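Diphthine synthase (Entamoeba histolytica, PDB 3I4T) probably catalyses the S-adenosylmethionine-dependent methylation of a modified histidine in elongation factor 2 during diphthamide biosynthesis. Local coordinates at residues T234-M239 with G252-L257; Y24-G29 with K127-A132; S164-K169 with L219-E224; M135-C140 with A240-A245. All coordinates share one frame; numbering follows the deposited sequence.

Overall arrangement
The contacts run through both halves of a tetrapyrrole-methylase-like chain. Contact 2 pairs strands 22-27 and 126-129 in the parallel sheet; contact 1 lies about 32 Å away, centre to centre, at the hairpin of strands 235-240 and 248-253 in the mixed sheet. Contact 3 joins helices 166-175 and 211-225, its centre about 16 Å from that of contact 1. Along the chain contact 2 closes first; contact 4 opens at 135-140 and encloses contact 3, and its second segment, 240-245, falls between those of contact 1. Contact 4 sits between the sheets, about 17 Å centre to centre from contacts 1 and 2; M239 packing on C140 joins it to contact 1, linking both halves beside the dimer interface.

Contact 1 (T234-M239 with G252-L257); sequences TMVVGM and GKMKDL
V236 and G252 form an antiparallel hydrogen-bonded pair, and the tight half of this contact is built around them. V236 N reaches G252 O at 2.8 Å in an almost straight bond, and G252 N returns to V236 O at 2.9 Å. On the side to which V236 points, its two methyls divide the work. CG1 crosses M254 at about a right angle, 4.0 Å from its CG. CG2 slides past L257, whose CD2 continues along the strand until it lies 3.5 Å from G238 N. Glycine suits both backbone sites: G238 allows the leucine methyl to press against the strand, and at G252 the CA lies 3.7 Å from L257 CD1, where a side chain would have no place.

The opposite side is looser and partly exposed. There M235 and K253 are a non-hydrogen-bonded pair, and the methionine, bent at chi2 (-73°) and chi3 (-79°), curls back so that SD rests 3.9 Å from K253 CG. Such flexible chains suit a margin where the lysine can extend its charge outward, towards a long, weak ion pair with D256. K253 also serves as the N-cap of helix 254-257, and its carbonyl accepts L257 N. Just before the strand, T234 O receives a weak bond from M254 N, the first residue of the helix.

The hairpin strand 235-240 is flanked on its other edge by strand 267-271, through backbone bonds such as V237 with L270, while M254 and L257 carry the short helix onto I215 and L218 of helix 211-225.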
loop_
_atom_site.group_PDB
_atom_site.type_symbol
_atom_site.label_atom_id
_atom_site.label_comp_id
_atom_site.label_asym_id
_atom_site.label_seq_id
_atom_site.Cartn_x
_atom_site.Cartn_y
_atom_site.Cartn_z
ATOM N N THR A 234 8.947 -18.077 18.168
ATOM C CA THR A 234 8.995 -16.738 17.564
ATOM C C THR A 234 7.589 -16.141 17.543
ATOM O O THR A 234 6.658 -16.796 17.086
ATOM C CB THR A 234 9.599 -16.775 16.123
ATOM O OG1 THR A 234 10.965 -17.214 16.181
ATOM C CG2 THR A 234 9.544 -15.401 15.453
ATOM N N MET A 235 7.448 -14.918 18.053
ATOM C CA MET A 235 6.162 -14.213 18.108
ATOM C C MET A 235 5.839 -13.617 16.747
ATOM O O MET A 235 6.599 -12.798 16.216
ATOM C CB MET A 235 6.174 -13.098 19.169
ATOM C CG MET A 235 6.371 -13.556 20.620
ATOM S SD MET A 235 4.926 -14.384 21.345
ATOM C CE MET A 235 3.891 -12.982 21.768
ATOM N N VAL A 236 4.709 -14.025 16.187
ATOM C CA VAL A 236 4.311 -13.600 14.858
ATOM C C VAL A 236 2.865 -13.172 14.894
ATOM O O VAL A 236 2.182 -13.329 15.908
ATOM C CB VAL A 236 4.475 -14.723 13.807
ATOM C CG1 VAL A 236 5.953 -15.113 13.656
ATOM C CG2 VAL A 236 3.606 -15.945 14.161
ATOM N N VAL A 237 2.402 -12.637 13.773
ATOM C CA VAL A 237 1.094 -12.031 13.700
ATOM C C VAL A 237 0.315 -12.744 12.608
ATOM O O VAL A 237 0.655 -12.638 11.425
ATOM C CB VAL A 237 1.194 -10.519 13.372
ATOM C CG1 VAL A 237 -0.158 -9.827 13.550
ATOM C CG2 VAL A 237 2.267 -9.843 14.233
ATOM N N GLY A 238 -0.711 -13.489 13.016
ATOM C CA GLY A 238 -1.620 -14.117 12.086
ATOM C C GLY A 238 -2.713 -13.118 11.799
ATOM O O GLY A 238 -3.240 -12.483 12.721
ATOM N N MET A 239 -3.043 -12.952 10.524
ATOM C CA MET A 239 -4.079 -12.009 10.146
ATOM C C MET A 239 -5.037 -12.619 9.155
ATOM O O MET A 239 -4.625 -13.166 8.134
ATOM C CB MET A 239 -3.461 -10.734 9.574
ATOM C CG MET A 239 -2.504 -10.048 10.548
ATOM S SD MET A 239 -1.894 -8.514 9.878
ATOM C CE MET A 239 -3.236 -7.395 10.262
ATOM N N GLY A 252 1.142 -14.033 18.574
ATOM C CA GLY A 252 1.568 -15.125 19.438
ATOM C C GLY A 252 2.640 -15.998 18.817
ATOM O O GLY A 252 3.104 -15.740 17.696
ATOM N N LYS A 253 3.027 -17.034 19.562
ATOM C CA LYS A 253 4.068 -17.963 19.144
ATOM C C LYS A 253 3.633 -18.760 17.929
ATOM O O LYS A 253 2.452 -19.023 17.739
ATOM C CB LYS A 253 4.444 -18.919 20.288
ATOM C CG LYS A 253 4.866 -18.234 21.573
ATOM C CD LYS A 253 5.759 -19.118 22.440
ATOM C CE LYS A 253 5.779 -18.651 23.906
ATOM N NZ LYS A 253 4.748 -19.386 24.727
ATOM N N MET A 254 4.605 -19.155 17.115
ATOM C CA MET A 254 4.354 -20.010 15.960
ATOM C C MET A 254 3.667 -21.305 16.339
ATOM O O MET A 254 2.743 -21.721 15.642
ATOM C CB MET A 254 5.642 -20.273 15.182
ATOM C CG MET A 254 6.217 -18.988 14.588
ATOM S SD MET A 254 7.315 -19.183 13.162
ATOM C CE MET A 254 6.125 -19.557 11.880
ATOM N N LYS A 255 4.089 -21.921 17.446
ATOM C CA LYS A 255 3.478 -23.178 17.907
ATOM C C LYS A 255 2.046 -22.993 18.381
ATOM O O LYS A 255 1.251 -23.930 18.325
ATOM C CB LYS A 255 4.298 -23.843 19.015
ATOM C CG LYS A 255 4.441 -23.028 20.299
ATOM C CD LYS A 255 5.318 -23.739 21.313
ATOM C CE LYS A 255 5.295 -23.025 22.653
ATOM N NZ LYS A 255 6.154 -23.702 23.678
ATOM N N ASP A 256 1.717 -21.790 18.843
ATOM C CA ASP A 256 0.368 -21.501 19.314
ATOM C C ASP A 256 -0.553 -21.140 18.165
ATOM O O ASP A 256 -1.729 -21.518 18.155
ATOM C CB ASP A 256 0.394 -20.390 20.356
ATOM C CG ASP A 256 0.978 -20.846 21.670
ATOM O OD1 ASP A 256 0.700 -21.989 22.092
ATOM O OD2 ASP A 256 1.718 -20.068 22.297
ATOM N N LEU A 257 -0.016 -20.416 17.190
ATOM C CA LEU A 257 -0.802 -19.995 16.035
ATOM C C LEU A 257 -1.003 -21.122 15.026
ATOM O O LEU A 257 -2.020 -21.171 14.343
ATOM C CB LEU A 257 -0.222 -18.717 15.403
ATOM C CG LEU A 257 -0.847 -17.396 15.882
ATOM C CD1 LEU A 257 -0.737 -17.194 17.370
ATOM C CD2 LEU A 257 -0.256 -16.210 15.159
#

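Contact 2 (Y24-G29 with K127-A132); sequences YIIGLG and KVIHNA
This is a parallel strand pairing in the five-stranded sheet of the N-terminal half, as in the class III methyltransferase fold of tetrapyrrole methylases, with 22-27 between 97-102 and the outermost strand 126-129. Three bonds join the pair: I25 N to K127 O, I129 N to I25 O (2.8 Å), and G27 N to I129 O. The strand directions differ by 10°.

On the side of Y24, I26 and I129, beta-branched isoleucines suit the extended backbone and fill the space under helix 38-46, whose A43 touches all three. I129 CD1 meets the edge of the Y24 ring at CD2 (3.8 Å) and I26 CG1 (3.9 Å). K127 lends its aliphatic portion: CG, anti to the backbone N (chi1 175°), lies 3.7 Å from Y24 CE2, while its ammonium end leads away. I25 and V128 face V106 of helix 106-109.

At the strand end G27, L28 and G29 pass close to N131; glycine suits G29's positive phi (89°). T37 of the second subunit packs on N131. N131 ND2 donates to G27 O at 2.8 Å from above the carbonyl plane and to D35 O, while N131 OD1 receives A132 N on an in-plane lone pair at 2.7 Å.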
loop_
_atom_site.group_PDB
_atom_site.type_symbol
_atom_site.label_atom_id
_atom_site.label_comp_id
_atom_site.label_asym_id
_atom_site.label_seq_id
_atom_site.Cartn_x
_atom_site.Cartn_y
_atom_site.Cartn_z
ATOM N N TYR A 24 -9.933 0.175 -18.367
ATOM C CA TYR A 24 -9.878 0.637 -16.999
ATOM C C TYR A 24 -9.571 -0.529 -16.082
ATOM O O TYR A 24 -10.314 -1.505 -16.050
ATOM C CB TYR A 24 -11.214 1.254 -16.603
ATOM C CG TYR A 24 -11.447 2.647 -17.123
ATOM C CD1 TYR A 24 -11.980 2.864 -18.401
ATOM C CD2 TYR A 24 -11.162 3.758 -16.323
ATOM C CE1 TYR A 24 -12.204 4.160 -18.873
ATOM C CE2 TYR A 24 -11.383 5.054 -16.779
ATOM C CZ TYR A 24 -11.899 5.250 -18.051
ATOM O OH TYR A 24 -12.105 6.536 -18.482
ATOM N N ILE A 25 -8.469 -0.439 -15.345
ATOM C CA ILE A 25 -8.181 -1.435 -14.321
ATOM C C ILE A 25 -8.444 -0.792 -12.976
ATOM O O ILE A 25 -7.784 0.187 -12.599
ATOM C CB ILE A 25 -6.757 -2.006 -14.388
ATOM C CG1 ILE A 25 -6.375 -2.347 -15.832
ATOM C CG2 ILE A 25 -6.660 -3.236 -13.493
ATOM C CD1 ILE A 25 -4.974 -2.939 -15.990
ATOM N N ILE A 26 -9.424 -1.354 -12.268
ATOM C CA ILE A 26 -9.990 -0.728 -11.086
ATOM C C ILE A 26 -9.862 -1.592 -9.825
ATOM O O ILE A 26 -10.338 -2.729 -9.787
ATOM C CB ILE A 26 -11.464 -0.351 -11.322
ATOM C CG1 ILE A 26 -11.608 0.473 -12.614
ATOM C CG2 ILE A 26 -12.010 0.412 -10.128
ATOM C CD1 ILE A 26 -12.960 0.351 -13.301
ATOM N N GLY A 27 -9.220 -1.025 -8.796
ATOM C CA GLY A 27 -9.074 -1.681 -7.498
ATOM C C GLY A 27 -10.361 -1.576 -6.712
ATOM O O GLY A 27 -10.898 -0.476 -6.539
ATOM N N LEU A 28 -10.858 -2.716 -6.227
ATOM C CA LEU A 28 -12.142 -2.743 -5.525
ATOM C C LEU A 28 -12.050 -2.519 -4.013
ATOM O O LEU A 28 -13.068 -2.316 -3.342
ATOM C CB LEU A 28 -12.896 -4.035 -5.829
ATOM C CG LEU A 28 -13.367 -4.218 -7.283
ATOM C CD1 LEU A 28 -13.833 -5.632 -7.491
ATOM C CD2 LEU A 28 -14.454 -3.232 -7.678
ATOM N N GLY A 29 -10.839 -2.535 -3.475
ATOM C CA GLY A 29 -10.667 -2.549 -2.029
ATOM C C GLY A 29 -10.650 -3.984 -1.534
ATOM O O GLY A 29 -10.477 -4.909 -2.320
ATOM N N LYS A 127 -6.032 2.800 -18.049
ATOM C CA LYS A 127 -6.229 3.734 -16.958
ATOM C C LYS A 127 -6.425 2.952 -15.663
ATOM O O LYS A 127 -7.366 2.152 -15.525
ATOM C CB LYS A 127 -7.403 4.682 -17.249
ATOM C CG LYS A 127 -7.787 5.640 -16.118
ATOM C CD LYS A 127 -6.617 6.548 -15.721
ATOM C CE LYS A 127 -7.025 7.617 -14.709
ATOM N NZ LYS A 127 -5.902 8.596 -14.531
ATOM N N VAL A 128 -5.513 3.190 -14.726
ATOM C CA VAL A 128 -5.512 2.531 -13.425
ATOM C C VAL A 128 -6.272 3.378 -12.415
ATOM O O VAL A 128 -6.049 4.571 -12.330
ATOM C CB VAL A 128 -4.061 2.275 -12.938
ATOM C CG1 VAL A 128 -4.039 1.601 -11.562
ATOM C CG2 VAL A 128 -3.306 1.410 -13.956
ATOM N N ILE A 129 -7.195 2.763 -11.680
ATOM C CA ILE A 129 -7.845 3.414 -10.554
ATOM C C ILE A 129 -7.425 2.677 -9.270
ATOM O O ILE A 129 -7.642 1.467 -9.128
ATOM C CB ILE A 129 -9.390 3.514 -10.758
ATOM C CG1 ILE A 129 -9.701 4.483 -11.919
ATOM C CG2 ILE A 129 -10.084 3.986 -9.484
ATOM C CD1 ILE A 129 -11.049 4.305 -12.588
ATOM N N HIS A 130 -6.790 3.418 -8.362
ATOM C CA HIS A 130 -6.146 2.870 -7.171
ATOM C C HIS A 130 -7.135 2.705 -6.017
ATOM O O HIS A 130 -8.132 3.439 -5.932
ATOM C CB HIS A 130 -4.990 3.783 -6.726
ATOM C CG HIS A 130 -3.873 3.884 -7.722
ATOM N ND1 HIS A 130 -3.785 4.910 -8.641
ATOM C CD2 HIS A 130 -2.813 3.073 -7.963
ATOM C CE1 HIS A 130 -2.718 4.728 -9.401
ATOM N NE2 HIS A 130 -2.116 3.619 -9.017
ATOM N N ASN A 131 -6.827 1.761 -5.119
ATOM C CA ASN A 131 -7.611 1.501 -3.914
ATOM C C ASN A 131 -6.719 0.893 -2.809
ATOM O O ASN A 131 -5.501 0.812 -2.968
ATOM C CB ASN A 131 -8.778 0.562 -4.253
ATOM C CG ASN A 131 -10.001 0.771 -3.353
ATOM O OD1 ASN A 131 -9.876 1.048 -2.158
ATOM N ND2 ASN A 131 -11.186 0.609 -3.928
ATOM N N ALA A 132 -7.323 0.479 -1.694
ATOM C CA ALA A 132 -6.580 -0.113 -0.583
ATOM C C ALA A 132 -5.915 -1.418 -1.008
ATOM O O ALA A 132 -6.356 -2.086 -1.930
ATOM C CB ALA A 132 -7.479 -0.318 0.641
#

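Contact 3 (S164-K169 with L219-E224); sequences SSYYPK and LEVEKE
E222 OE1 is gripped by two donors: the hydroxyl of Y167, whose OH donates at 2.6 Å, and the backbone N of V229. The phenol meets the carboxylate from above its plane, 56° out, whereas OE1 lies in the plane of the tyrosine ring, at its edge. Y167 OH also receives L227 N, and E222 OE2 takes G228 N, so a glutamate on the last turn of its helix ties down the chain that follows it. Three donors around one carboxylate would probably favour its ionised form. The reach depends on a bend in the glutamate at chi2 (66°), which turns its end back toward the tyrosine.

Next to this polar group V221 uses both its methyls. CG1 lies against the side of Y167, 3.4 Å from CD1, and CG2 touches both S164 CB (3.7 Å) and Y166 OH (3.4 Å). A compact valine suits a spot hemmed in by two tyrosines and a small serine. The Y166 hydroxyl itself bonds to Q217.

Between these segments the contacts are made by side chains; Y166 also reaches L218 of helix 211-225 and V152 and V154 of strand 152-154.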
loop_
_atom_site.group_PDB
_atom_site.type_symbol
_atom_site.label_atom_id
_atom_site.label_comp_id
_atom_site.label_asym_id
_atom_site.label_seq_id
_atom_site.Cartn_x
_atom_site.Cartn_y
_atom_site.Cartn_z
ATOM N N SER A 164 11.260 -23.401 -1.227
ATOM C CA SER A 164 11.420 -22.589 -0.028
ATOM C C SER A 164 12.304 -21.356 -0.271
ATOM O O SER A 164 13.058 -20.938 0.607
ATOM C CB SER A 164 11.976 -23.437 1.121
ATOM O OG SER A 164 13.225 -23.996 0.766
ATOM N N SER A 165 12.173 -20.779 -1.465
ATOM C CA SER A 165 12.883 -19.564 -1.883
ATOM C C SER A 165 12.673 -18.368 -0.972
ATOM O O SER A 165 13.550 -17.523 -0.850
ATOM C CB SER A 165 12.438 -19.164 -3.283
ATOM O OG SER A 165 13.344 -19.681 -4.234
ATOM N N TYR A 166 11.500 -18.277 -0.362
ATOM C CA TYR A 166 11.189 -17.192 0.547
ATOM C C TYR A 166 12.123 -17.177 1.762
ATOM O O TYR A 166 12.343 -16.118 2.359
ATOM C CB TYR A 166 9.747 -17.327 1.037
ATOM C CG TYR A 166 9.418 -18.678 1.643
ATOM C CD1 TYR A 166 9.735 -18.973 2.966
ATOM C CD2 TYR A 166 8.776 -19.656 0.891
ATOM C CE1 TYR A 166 9.427 -20.211 3.517
ATOM C CE2 TYR A 166 8.459 -20.885 1.431
ATOM C CZ TYR A 166 8.783 -21.157 2.745
ATOM O OH TYR A 166 8.466 -22.386 3.277
ATOM N N TYR A 167 12.666 -18.345 2.110
ATOM C CA TYR A 167 13.381 -18.542 3.368
ATOM C C TYR A 167 14.613 -17.642 3.490
ATOM O O TYR A 167 14.707 -16.897 4.470
ATOM C CB TYR A 167 13.705 -20.033 3.607
ATOM C CG TYR A 167 14.445 -20.358 4.898
ATOM C CD1 TYR A 167 13.773 -20.432 6.123
ATOM C CD2 TYR A 167 15.809 -20.621 4.889
ATOM C CE1 TYR A 167 14.448 -20.742 7.305
ATOM C CE2 TYR A 167 16.488 -20.932 6.058
ATOM C CZ TYR A 167 15.801 -20.992 7.264
ATOM O OH TYR A 167 16.486 -21.311 8.422
ATOM N N PRO A 168 15.541 -17.691 2.500
ATOM C CA PRO A 168 16.702 -16.801 2.557
ATOM C C PRO A 168 16.317 -15.327 2.567
ATOM O O PRO A 168 16.999 -14.544 3.212
ATOM C CB PRO A 168 17.482 -17.137 1.269
ATOM C CG PRO A 168 16.476 -17.748 0.372
ATOM C CD PRO A 168 15.578 -18.528 1.286
ATOM N N LYS A 169 15.245 -14.956 1.869
ATOM C CA LYS A 169 14.752 -13.567 1.888
ATOM C C LYS A 169 14.207 -13.136 3.262
ATOM O O LYS A 169 14.335 -11.967 3.635
ATOM C CB LYS A 169 13.680 -13.345 0.823
ATOM C CG LYS A 169 14.135 -13.592 -0.610
ATOM C CD LYS A 169 12.976 -13.399 -1.595
ATOM C CE LYS A 169 13.402 -13.812 -3.001
ATOM N NZ LYS A 169 12.313 -13.689 -4.002
ATOM N N LEU A 219 8.075 -23.997 9.701
ATOM C CA LEU A 219 8.733 -24.748 10.767
ATOM C C LEU A 219 9.525 -25.919 10.209
ATOM O O LEU A 219 10.608 -26.231 10.692
ATOM C CB LEU A 219 7.717 -25.206 11.816
ATOM C CG LEU A 219 7.222 -24.049 12.698
ATOM C CD1 LEU A 219 6.125 -24.481 13.667
ATOM C CD2 LEU A 219 8.384 -23.421 13.461
ATOM N N GLU A 220 8.999 -26.536 9.158
ATOM C CA GLU A 220 9.652 -27.670 8.516
ATOM C C GLU A 220 10.902 -27.256 7.723
ATOM O O GLU A 220 11.901 -27.981 7.686
ATOM C CB GLU A 220 8.650 -28.364 7.606
ATOM C CG GLU A 220 9.015 -29.775 7.234
ATOM C CD GLU A 220 8.050 -30.351 6.222
ATOM O OE1 GLU A 220 6.836 -30.434 6.522
ATOM O OE2 GLU A 220 8.507 -30.723 5.120
ATOM N N VAL A 221 10.827 -26.090 7.088
ATOM C CA VAL A 221 11.947 -25.515 6.361
ATOM C C VAL A 221 13.072 -25.121 7.327
ATOM O O VAL A 221 14.239 -25.354 7.043
ATOM C CB VAL A 221 11.475 -24.324 5.501
ATOM C CG1 VAL A 221 12.637 -23.481 5.013
ATOM C CG2 VAL A 221 10.629 -24.820 4.322
ATOM N N GLU A 222 12.723 -24.541 8.474
ATOM C CA GLU A 222 13.744 -24.178 9.451
ATOM C C GLU A 222 14.430 -25.435 9.987
ATOM O O GLU A 222 15.637 -25.450 10.167
ATOM C CB GLU A 222 13.171 -23.323 10.593
ATOM C CG GLU A 222 14.139 -23.049 11.768
ATOM C CD GLU A 222 15.357 -22.184 11.407
ATOM O OE1 GLU A 222 15.219 -21.147 10.722
ATOM O OE2 GLU A 222 16.475 -22.542 11.830
ATOM N N LYS A 223 13.653 -26.487 10.222
ATOM C CA LYS A 223 14.201 -27.746 10.688
ATOM C C LYS A 223 15.196 -28.313 9.670
ATOM O O LYS A 223 16.260 -28.789 10.045
ATOM C CB LYS A 223 13.072 -28.744 10.971
ATOM C CG LYS A 223 13.537 -30.050 11.606
ATOM C CD LYS A 223 12.475 -31.142 11.532
ATOM C CE LYS A 223 13.149 -32.515 11.501
ATOM N NZ LYS A 223 12.186 -33.649 11.733
ATOM N N GLU A 224 14.848 -28.231 8.387
ATOM C CA GLU A 224 15.672 -28.780 7.304
ATOM C C GLU A 224 16.872 -27.916 6.957
ATOM O O GLU A 224 17.890 -28.434 6.511
ATOM C CB GLU A 224 14.835 -29.031 6.039
ATOM C CG GLU A 224 13.946 -30.289 6.129
ATOM C CD GLU A 224 12.896 -30.402 5.011
ATOM O OE1 GLU A 224 13.021 -29.699 3.974
ATOM O OE2 GLU A 224 11.939 -31.206 5.177
#

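Contact 4 (M135-C140 with A240-A245); sequences MNAIGC and ARVACA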
loop_
_atom_site.group_PDB
_atom_site.type_symbol
_atom_site.label_atom_id
_atom_site.label_comp_id
_atom_site.label_asym_id
_atom_site.label_seq_id
_atom_site.Cartn_x
_atom_site.Cartn_y
_atom_site.Cartn_z
ATOM N N MET A 135 -1.025 -4.737 1.416
ATOM C CA MET A 135 0.295 -4.232 1.775
ATOM C C MET A 135 0.303 -3.001 2.697
ATOM O O MET A 135 1.166 -2.891 3.560
ATOM C CB MET A 135 1.104 -3.974 0.519
ATOM C CG MET A 135 2.430 -4.724 0.512
ATOM S SD MET A 135 2.749 -5.496 -1.092
ATOM C CE MET A 135 1.321 -6.585 -1.238
ATOM N N ASN A 136 -0.642 -2.079 2.527
ATOM C CA ASN A 136 -0.786 -1.001 3.497
ATOM C C ASN A 136 -1.690 -1.402 4.672
ATOM O O ASN A 136 -1.385 -1.107 5.839
ATOM C CB ASN A 136 -1.191 0.350 2.853
ATOM C CG ASN A 136 -2.251 0.216 1.756
ATOM O OD1 ASN A 136 -1.974 -0.310 0.680
ATOM N ND2 ASN A 136 -3.464 0.718 2.016
ATOM N N ALA A 137 -2.768 -2.123 4.365
ATOM C CA ALA A 137 -3.789 -2.472 5.361
ATOM C C ALA A 137 -3.280 -3.214 6.602
ATOM O O ALA A 137 -3.852 -3.074 7.685
ATOM C CB ALA A 137 -4.901 -3.257 4.705
ATOM N N ILE A 138 -2.225 -4.018 6.432
ATOM C CA ILE A 138 -1.603 -4.783 7.525
ATOM C C ILE A 138 -1.001 -3.863 8.604
ATOM O O ILE A 138 -0.529 -4.325 9.651
ATOM C CB ILE A 138 -0.492 -5.768 7.005
ATOM C CG1 ILE A 138 0.486 -5.023 6.102
ATOM C CG2 ILE A 138 -1.113 -6.965 6.299
ATOM C CD1 ILE A 138 1.858 -5.608 6.057
ATOM N N GLY A 139 -1.014 -2.563 8.326
ATOM C CA GLY A 139 -0.674 -1.553 9.310
ATOM C C GLY A 139 -1.533 -1.613 10.553
ATOM O O GLY A 139 -1.146 -1.098 11.596
ATOM N N CYS A 140 -2.689 -2.258 10.466
ATOM C CA CYS A 140 -3.581 -2.348 11.624
ATOM C C CYS A 140 -3.025 -3.238 12.718
ATOM O O CYS A 140 -3.557 -3.265 13.830
ATOM C CB CYS A 140 -4.991 -2.793 11.220
ATOM S SG CYS A 140 -5.060 -4.376 10.418
ATOM N N ALA A 240 -6.323 -12.523 9.469
ATOM C CA ALA A 240 -7.367 -13.042 8.604
ATOM C C ALA A 240 -8.355 -11.934 8.274
ATOM O O ALA A 240 -8.742 -11.165 9.146
ATOM C CB ALA A 240 -8.075 -14.209 9.281
ATOM N N ARG A 241 -8.765 -11.873 7.011
ATOM C CA ARG A 241 -9.775 -10.924 6.540
ATOM C C ARG A 241 -9.423 -9.460 6.868
ATOM O O ARG A 241 -10.238 -8.709 7.408
ATOM C CB ARG A 241 -11.170 -11.327 7.044
ATOM C CG ARG A 241 -11.544 -12.748 6.641
ATOM C CD ARG A 241 -12.787 -13.281 7.334
ATOM N NE ARG A 241 -12.653 -13.346 8.789
ATOM C CZ ARG A 241 -12.009 -14.296 9.462
ATOM N NH1 ARG A 241 -11.389 -15.286 8.833
ATOM N NH2 ARG A 241 -11.971 -14.241 10.784
ATOM N N VAL A 242 -8.203 -9.063 6.522
ATOM C CA VAL A 242 -7.739 -7.701 6.768
ATOM C C VAL A 242 -8.677 -6.684 6.114
ATOM O O VAL A 242 -9.096 -6.852 4.968
ATOM C CB VAL A 242 -6.263 -7.514 6.316
ATOM C CG1 VAL A 242 -5.798 -6.089 6.495
ATOM C CG2 VAL A 242 -5.351 -8.448 7.110
ATOM N N ALA A 243 -9.042 -5.661 6.881
ATOM C CA ALA A 243 -9.894 -4.577 6.396
ATOM C C ALA A 243 -11.357 -4.992 6.184
ATOM O O ALA A 243 -12.153 -4.213 5.652
ATOM C CB ALA A 243 -9.302 -3.954 5.113
ATOM N N CYS A 244 -11.705 -6.206 6.606
ATOM C CA CYS A 244 -13.105 -6.654 6.626
ATOM C C CYS A 244 -13.714 -6.449 8.014
ATOM O O CYS A 244 -12.995 -6.283 8.996
ATOM C CB CYS A 244 -13.205 -8.126 6.204
ATOM S SG CYS A 244 -12.430 -8.501 4.585
ATOM N N ALA A 245 -15.038 -6.474 8.103
ATOM C CA ALA A 245 -15.723 -6.363 9.394
ATOM C C ALA A 245 -15.363 -7.474 10.406
ATOM O O ALA A 245 -15.219 -7.206 11.608
ATOM C CB ALA A 245 -17.230 -6.282 9.187
#
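The flat group met by V242 is the peptide between A137 and I138. CG1 of the valine sits over one face of it, almost directly above A137 C at 3.8 Å, with A137 O equally near and I138 N a little farther off. No aromatic ring or carboxylate takes part across this contact. The same methyl presses on A137 CB at 3.5 Å, and C140 SG adds a looser touch from one turn farther on, 4.3 Å from CG1. V242 sends this branch inward because CG1 stands anti to its backbone N (chi1 177°). An alanine at 137 fits since its short side chain lets the valine come down onto the helix backbone, while the larger I138 turns its end away, toward M239, C268 and L270 of the mixed sheet.

V242 and A243 are the central residues of a type II turn from R241 to C244, closed by C244 N to R241 O at 3.0 Å. A243 has the positive phi of its position (72°), and its CB brushes A137 CB at 4.5 Å. H130 of the second subunit packs on A243, and N136 bonds D105 of that subunit, so the contact borders the dimer interface.

A243 N is met by Q247 and the R241 guanidinium by the carbonyls of D246, F262 and A264. Polar bonds thus hold the turn itself, while the contact, with no hydrogen bond between the segments, rests on dispersion and shape.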